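Local coordinates for protein lytic Polysaccharide Monooxygenase (PDB 6Z5Y) that is the copper-binding domain of a longer secreted lytic polysaccharide monooxygenase that probably cleaves plant pectin by oxidation during infection by the pathogen, at residues Trp19-Glu24 with Pro64-Glu69; Val95-Cys100 with Asn112-Ser117. All blocks are in the same frame, centred on the assembly; numbering follows the deposited sequence.

From the copper-binding N-terminal residue the chain runs on to the strand 21-23 at the edge of the five-stranded antiparallel sheet. Contact 1 closes a long loop that carries the helices 36-47 and 56-60, bringing 64-69 back against 19-24. The chain then passes through strand 88-90 of the smaller sheet before contact 2 closes a tight second loop, joining 95-100 to 112-117 around the hairpin of strands 100-104 and 107-112. The two contacts follow in series, neither nested nor crossed, with centres about 18 Å apart. Contact 1 lays the 64-69 turn over one face of the large sheet at its edge strand, and contact 2 fastens the copper-bearing loop near the opposite edge.

Contact 1 (Trp19-Glu24 with Pro64-Glu69)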
loop_
_atom_site.group_PDB
_atom_site.type_symbol
_atom_site.label_atom_id
_atom_site.label_comp_id
_atom_site.label_asym_id
_atom_site.label_seq_id
_atom_site.Cartn_x
_atom_site.Cartn_y
_atom_site.Cartn_z
ATOM N N TRP A 19 0.212 8.151 -7.202
ATOM C CA TRP A 19 -0.879 7.204 -7.210
ATOM C C TRP A 19 -1.125 6.693 -8.617
ATOM O O TRP A 19 -0.773 7.277 -9.645
ATOM C CB TRP A 19 -2.133 7.835 -6.608
ATOM C CG TRP A 19 -2.437 9.235 -7.021
ATOM C CD1 TRP A 19 -2.239 10.344 -6.259
ATOM C CD2 TRP A 19 -3.045 9.707 -8.234
ATOM N NE1 TRP A 19 -2.655 11.463 -6.895
ATOM C CE2 TRP A 19 -3.172 11.099 -8.107
ATOM C CE3 TRP A 19 -3.519 9.095 -9.401
ATOM C CZ2 TRP A 19 -3.752 11.883 -9.095
ATOM C CZ3 TRP A 19 -4.061 9.879 -10.397
ATOM C CH2 TRP A 19 -4.166 11.264 -10.251
ATOM N N VAL A 20 -1.786 5.530 -8.621
ATOM C CA VAL A 20 -2.217 4.855 -9.870
ATOM C C VAL A 20 -3.544 5.444 -10.370
ATOM O O VAL A 20 -3.681 5.719 -11.558
ATOM C CB VAL A 20 -2.311 3.336 -9.640
ATOM C CG1 VAL A 20 -2.693 2.615 -10.921
ATOM C CG2 VAL A 20 -1.019 2.782 -9.066
ATOM N N VAL A 21 -4.487 5.585 -9.452
ATOM C CA VAL A 21 -5.746 6.304 -9.724
ATOM C C VAL A 21 -6.081 7.189 -8.538
ATOM O O VAL A 21 -5.636 6.928 -7.389
ATOM C CB VAL A 21 -6.921 5.361 -10.003
ATOM C CG1 VAL A 21 -6.686 4.468 -11.218
ATOM C CG2 VAL A 21 -7.274 4.494 -8.814
ATOM N N GLU A 22 -6.912 8.194 -8.815
ATOM C CA GLU A 22 -7.539 9.050 -7.799
ATOM C C GLU A 22 -9.029 9.084 -8.159
ATOM O O GLU A 22 -9.357 9.529 -9.262
ATOM C CB GLU A 22 -6.893 10.420 -7.827
ATOM C CG GLU A 22 -7.542 11.362 -6.841
ATOM C CD GLU A 22 -6.827 12.686 -6.870
ATOM O OE1 GLU A 22 -5.974 12.901 -6.009
ATOM O OE2 GLU A 22 -7.112 13.488 -7.764
ATOM N N ILE A 23 -9.860 8.571 -7.284
ATOM C CA ILE A 23 -11.267 8.286 -7.617
ATOM C C ILE A 23 -12.166 8.761 -6.497
ATOM O O ILE A 23 -11.718 9.024 -5.383
ATOM C CB ILE A 23 -11.476 6.787 -7.905
ATOM C CG1 ILE A 23 -11.137 5.886 -6.705
ATOM C CG2 ILE A 23 -10.707 6.420 -9.155
ATOM C CD1 ILE A 23 -11.350 4.403 -6.943
ATOM N N GLU A 24 -13.451 8.834 -6.756
ATOM C CA GLU A 24 -14.455 9.069 -5.695
ATOM C C GLU A 24 -14.468 7.914 -4.738
ATOM O O GLU A 24 -14.197 6.780 -5.129
ATOM C CB GLU A 24 -15.877 8.991 -6.216
ATOM C CG GLU A 24 -16.100 10.085 -7.191
ATOM C CD GLU A 24 -17.486 10.154 -7.784
ATOM O OE1 GLU A 24 -17.681 11.000 -8.646
ATOM O OE2 GLU A 24 -18.356 9.367 -7.371
ATOM N N PRO A 64 -11.448 -2.869 -12.027
ATOM C CA PRO A 64 -10.826 -1.953 -12.998
ATOM C C PRO A 64 -10.724 -0.505 -12.553
ATOM O O PRO A 64 -9.828 0.153 -13.045
ATOM C CB PRO A 64 -11.626 -2.115 -14.257
ATOM C CG PRO A 64 -12.914 -2.700 -13.773
ATOM C CD PRO A 64 -12.656 -3.531 -12.526
ATOM N N VAL A 65 -11.572 -0.037 -11.655
ATOM C CA VAL A 65 -11.460 1.385 -11.288
ATOM C C VAL A 65 -10.187 1.647 -10.504
ATOM O O VAL A 65 -9.829 2.818 -10.359
ATOM C CB VAL A 65 -12.673 1.975 -10.567
ATOM C CG1 VAL A 65 -13.900 1.911 -11.431
ATOM C CG2 VAL A 65 -12.856 1.410 -9.182
ATOM N N PHE A 66 -9.511 0.610 -10.015
ATOM C CA PHE A 66 -8.235 0.804 -9.307
ATOM C C PHE A 66 -7.051 0.791 -10.257
ATOM O O PHE A 66 -5.932 1.020 -9.784
ATOM C CB PHE A 66 -8.098 -0.180 -8.152
ATOM C CG PHE A 66 -8.994 0.188 -7.026
ATOM C CD1 PHE A 66 -8.599 1.211 -6.195
ATOM C CD2 PHE A 66 -10.224 -0.388 -6.816
ATOM C CE1 PHE A 66 -9.368 1.602 -5.123
ATOM C CE2 PHE A 66 -11.019 0.017 -5.760
ATOM C CZ PHE A 66 -10.581 1.020 -4.913
ATOM N N GLY A 67 -7.253 0.580 -11.544
ATOM C CA GLY A 67 -6.184 0.758 -12.517
ATOM C C GLY A 67 -5.214 -0.400 -12.551
ATOM O O GLY A 67 -5.417 -1.468 -11.970
ATOM N N GLU A 68 -4.113 -0.167 -13.253
ATOM C CA GLU A 68 -3.127 -1.182 -13.653
ATOM C C GLU A 68 -2.630 -1.952 -12.419
ATOM O O GLU A 68 -2.189 -1.330 -11.418
ATOM C CB GLU A 68 -1.926 -0.472 -14.286
ATOM C CG GLU A 68 -1.987 -0.211 -15.777
ATOM C CD GLU A 68 -0.588 0.170 -16.237
ATOM O OE1 GLU A 68 0.331 -0.675 -16.102
ATOM O OE2 GLU A 68 -0.410 1.325 -16.660
ATOM N N GLU A 69 -2.520 -3.254 -12.568
ATOM C CA GLU A 69 -1.807 -4.112 -11.620
ATOM C C GLU A 69 -0.370 -3.583 -11.460
ATOM O O GLU A 69 0.237 -3.212 -12.432
ATOM C CB GLU A 69 -1.809 -5.546 -12.197
ATOM C CG GLU A 69 -1.313 -6.569 -11.230
ATOM C CD GLU A 69 -1.357 -8.008 -11.672
ATOM O OE1 GLU A 69 -1.841 -8.277 -12.788
ATOM O OE2 GLU A 69 -0.839 -8.851 -10.912
#
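The Phe66 ring receives Ile23 over one face: the CD1 methyl stands 4.2 Å from the ring centroid, 25° off the normal and displaced toward the rim at CE1 and CZ, a CH-pi contact. Val21 approaches the same ring obliquely, its CG2 4.4 Å from Phe66 CD1. Leu59, Met60, Leu150 and Ala163 also pack on the Phe66 side chain, which is buried although the contact as a whole lies at the surface. The Trp19 ring takes no part across the contact; Glu22 CB lies over one of its faces, and it meets the ring of His1.

Ile23 reaches Phe66 through its longer branch. CG1 lies between the backbone N and the carbonyl carbon, and CD1 continues anti to CA (chi2 179°), which carries it out over the ring; the two side chains cross at about a right angle. The same CD1 methyl touches Val65 CG2 at 4.0 Å.

Nearer the start of the strand, the methyls meet mainly backbone. Val21 CG2 lies 3.4 Å from Val65 O, while Val20 CG1 rests 3.8 Å from Phe66 O. A side chain on Gly67 would point at 19-24 and run into Val21 CG1, and the positive phi (78°) by itself favours glycine. Gly67 N bonds back to Pro64 O (3.0 Å), completing the turn.

Though 20-23 and 65-68 run almost exactly antiparallel, no hydrogen bond passes between them. Strand 21-23 bonds to 158-170, through Ala163 and Trp161, and the carbonyl oxygens of Phe66 and Glu68 both accept from Lys165 NZ. The example illustrates how a 3-10 turn can be packed over the face of a sheet at its edge strand: methyl and ring contacts hold it, and the lysine supplies polar bonds that the aliphatic side chains cannot.

Contact 2 (Val95-Cys100 with Asn112-Ser117); sequences VHAGPC and NDDCQS. With CU (copper (II) ion), chain C.
Asp114 grips Gly98 with one carboxylate oxygen and caps a helix with the other. Its CB is directed away from 95-100, but CG stands anti to the backbone N (chi1 -180°), and OD1 returns to accept from Gly98 N at 3.0 Å. The bond is fairly straight (164°), with OD1 met nearly along its C-O axis. OD1 also lies 3.3 Å from Ala97 CA. On the other oxygen, OD2, Ser117 OG donates at 2.7 Å from the anti side, well out of the carboxylate plane, joined by a weak bond from Ser117 N; Asp114 is thus the N-cap of helix 115-119. Its own N is held by Asn112 OD1 in an Asx turn.

Around this carboxylate the backbones interlock. Cys115 N donates to Gly98 O at 3.0 Å, and a water donates to His96 O and Gly98 O while accepting from Gln116 N. Cys100 and Asn112 form an antiparallel hydrogen-bonded pair, next to the disulfide from Cys100 SG to Cys115 SG (2.0 Å, torsion -98°), which ties the start of a strand covalently to the start of the helix.

The loop so fixed carries His96, whose NE2 binds copper at 1.9 Å. With His1, whose backbone N is also a ligand, it makes up the histidine brace characteristic of this enzyme class; Tyr164 completes the site. Ala97 and Pro99 bond through their backbones to Leu152 and Leu150 of strand 143-155, while Leu41 and Phe44 of helix 36-47 pack against Ala97 and Pro99 respectively, and Asp37 of that helix accepts from Gln116 NE2.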
loop_
_atom_site.group_PDB
_atom_site.type_symbol
_atom_site.label_atom_id
_atom_site.label_comp_id
_atom_site.label_asym_id
_atom_site.label_seq_id
_atom_site.Cartn_x
_atom_site.Cartn_y
_atom_site.Cartn_z
ATOM N N VAL A 95 1.778 10.893 4.540
ATOM C CA VAL A 95 1.042 12.141 4.838
ATOM C C VAL A 95 -0.418 12.025 4.503
ATOM O O VAL A 95 -1.077 13.055 4.539
ATOM C CB VAL A 95 1.641 13.382 4.132
ATOM C CG1 VAL A 95 3.110 13.557 4.401
ATOM C CG2 VAL A 95 1.322 13.388 2.632
ATOM N N HIS A 96 -0.935 10.842 4.184
ATOM C CA HIS A 96 -2.381 10.647 4.006
ATOM C C HIS A 96 -2.844 9.528 4.910
ATOM O O HIS A 96 -2.128 8.534 5.045
ATOM C CB HIS A 96 -2.758 10.267 2.575
ATOM C CG HIS A 96 -2.091 11.095 1.528
ATOM N ND1 HIS A 96 -2.257 12.458 1.421
ATOM C CD2 HIS A 96 -1.312 10.738 0.493
ATOM C CE1 HIS A 96 -1.550 12.890 0.387
ATOM N NE2 HIS A 96 -0.977 11.860 -0.216
ATOM N N ALA A 97 -4.023 9.687 5.493
ATOM C CA ALA A 97 -4.668 8.621 6.263
ATOM C C ALA A 97 -5.079 7.478 5.346
ATOM O O ALA A 97 -5.280 7.649 4.154
ATOM C CB ALA A 97 -5.861 9.139 6.989
ATOM N N GLY A 98 -5.244 6.302 5.931
ATOM C CA GLY A 98 -5.900 5.166 5.266
ATOM C C GLY A 98 -5.113 3.873 5.421
ATOM O O GLY A 98 -3.946 3.885 5.835
ATOM N N PRO A 99 -5.757 2.756 5.087
ATOM C CA PRO A 99 -5.165 1.452 5.334
ATOM C C PRO A 99 -4.099 1.087 4.296
ATOM O O PRO A 99 -4.178 1.452 3.120
ATOM C CB PRO A 99 -6.371 0.515 5.204
ATOM C CG PRO A 99 -7.288 1.235 4.229
ATOM C CD PRO A 99 -7.138 2.698 4.587
ATOM N N CYS A 100 -3.145 0.292 4.748
ATOM C CA CYS A 100 -2.128 -0.245 3.847
ATOM C C CYS A 100 -1.733 -1.622 4.335
ATOM O O CYS A 100 -2.023 -2.050 5.474
ATOM C CB CYS A 100 -0.945 0.689 3.645
ATOM S SG CYS A 100 0.353 0.626 4.881
ATOM N N ASN A 112 -2.268 -2.553 8.432
ATOM C CA ASN A 112 -2.706 -1.550 9.435
ATOM C C ASN A 112 -3.843 -0.726 8.852
ATOM O O ASN A 112 -3.851 -0.416 7.649
ATOM C CB ASN A 112 -1.544 -0.668 9.882
ATOM C CG ASN A 112 -1.822 0.071 11.159
ATOM O OD1 ASN A 112 -2.464 1.110 11.160
ATOM N ND2 ASN A 112 -1.361 -0.480 12.267
ATOM N N ASP A 113 -4.792 -0.389 9.707
ATOM C CA ASP A 113 -5.956 0.395 9.259
ATOM C C ASP A 113 -5.598 1.846 8.958
ATOM O O ASP A 113 -6.360 2.550 8.252
ATOM C CB ASP A 113 -7.027 0.359 10.342
ATOM C CG ASP A 113 -7.649 -1.021 10.535
ATOM O OD1 ASP A 113 -7.559 -1.862 9.609
ATOM O OD2 ASP A 113 -8.222 -1.202 11.611
ATOM N N ASP A 114 -4.477 2.317 9.479
ATOM C CA ASP A 114 -4.073 3.714 9.225
ATOM C C ASP A 114 -2.549 3.806 9.255
ATOM O O ASP A 114 -1.941 4.068 10.276
ATOM C CB ASP A 114 -4.674 4.689 10.222
ATOM C CG ASP A 114 -4.230 6.109 9.916
ATOM O OD1 ASP A 114 -4.266 6.479 8.739
ATOM O OD2 ASP A 114 -3.884 6.829 10.868
ATOM N N CYS A 115 -1.954 3.575 8.107
ATOM C CA CYS A 115 -0.498 3.545 8.029
ATOM C C CYS A 115 0.146 4.862 8.433
ATOM O O CYS A 115 1.231 4.813 9.053
ATOM C CB CYS A 115 -0.044 3.045 6.671
ATOM S SG CYS A 115 -0.524 1.304 6.575
ATOM N N GLN A 116 -0.521 5.977 8.225
ATOM C CA GLN A 116 -0.003 7.298 8.625
ATOM C C GLN A 116 0.339 7.319 10.119
ATOM O O GLN A 116 1.395 7.852 10.467
ATOM C CB GLN A 116 -1.038 8.359 8.270
ATOM C CG GLN A 116 -0.599 9.766 8.623
ATOM C CD GLN A 116 -1.563 10.818 8.143
ATOM O OE1 GLN A 116 -1.220 11.593 7.256
ATOM N NE2 GLN A 116 -2.779 10.805 8.686
ATOM N N SER A 117 -0.554 6.826 10.962
ATOM C CA SER A 117 -0.324 6.885 12.413
ATOM C C SER A 117 0.589 5.747 12.853
ATOM O O SER A 117 1.268 5.897 13.846
ATOM C CB SER A 117 -1.612 6.919 13.190
ATOM O OG SER A 117 -2.466 5.836 12.902
HETATM CU CU CU C . 0.125 11.909 -1.781
HETATM O O HOH W 1 -2.057 5.888 5.801
#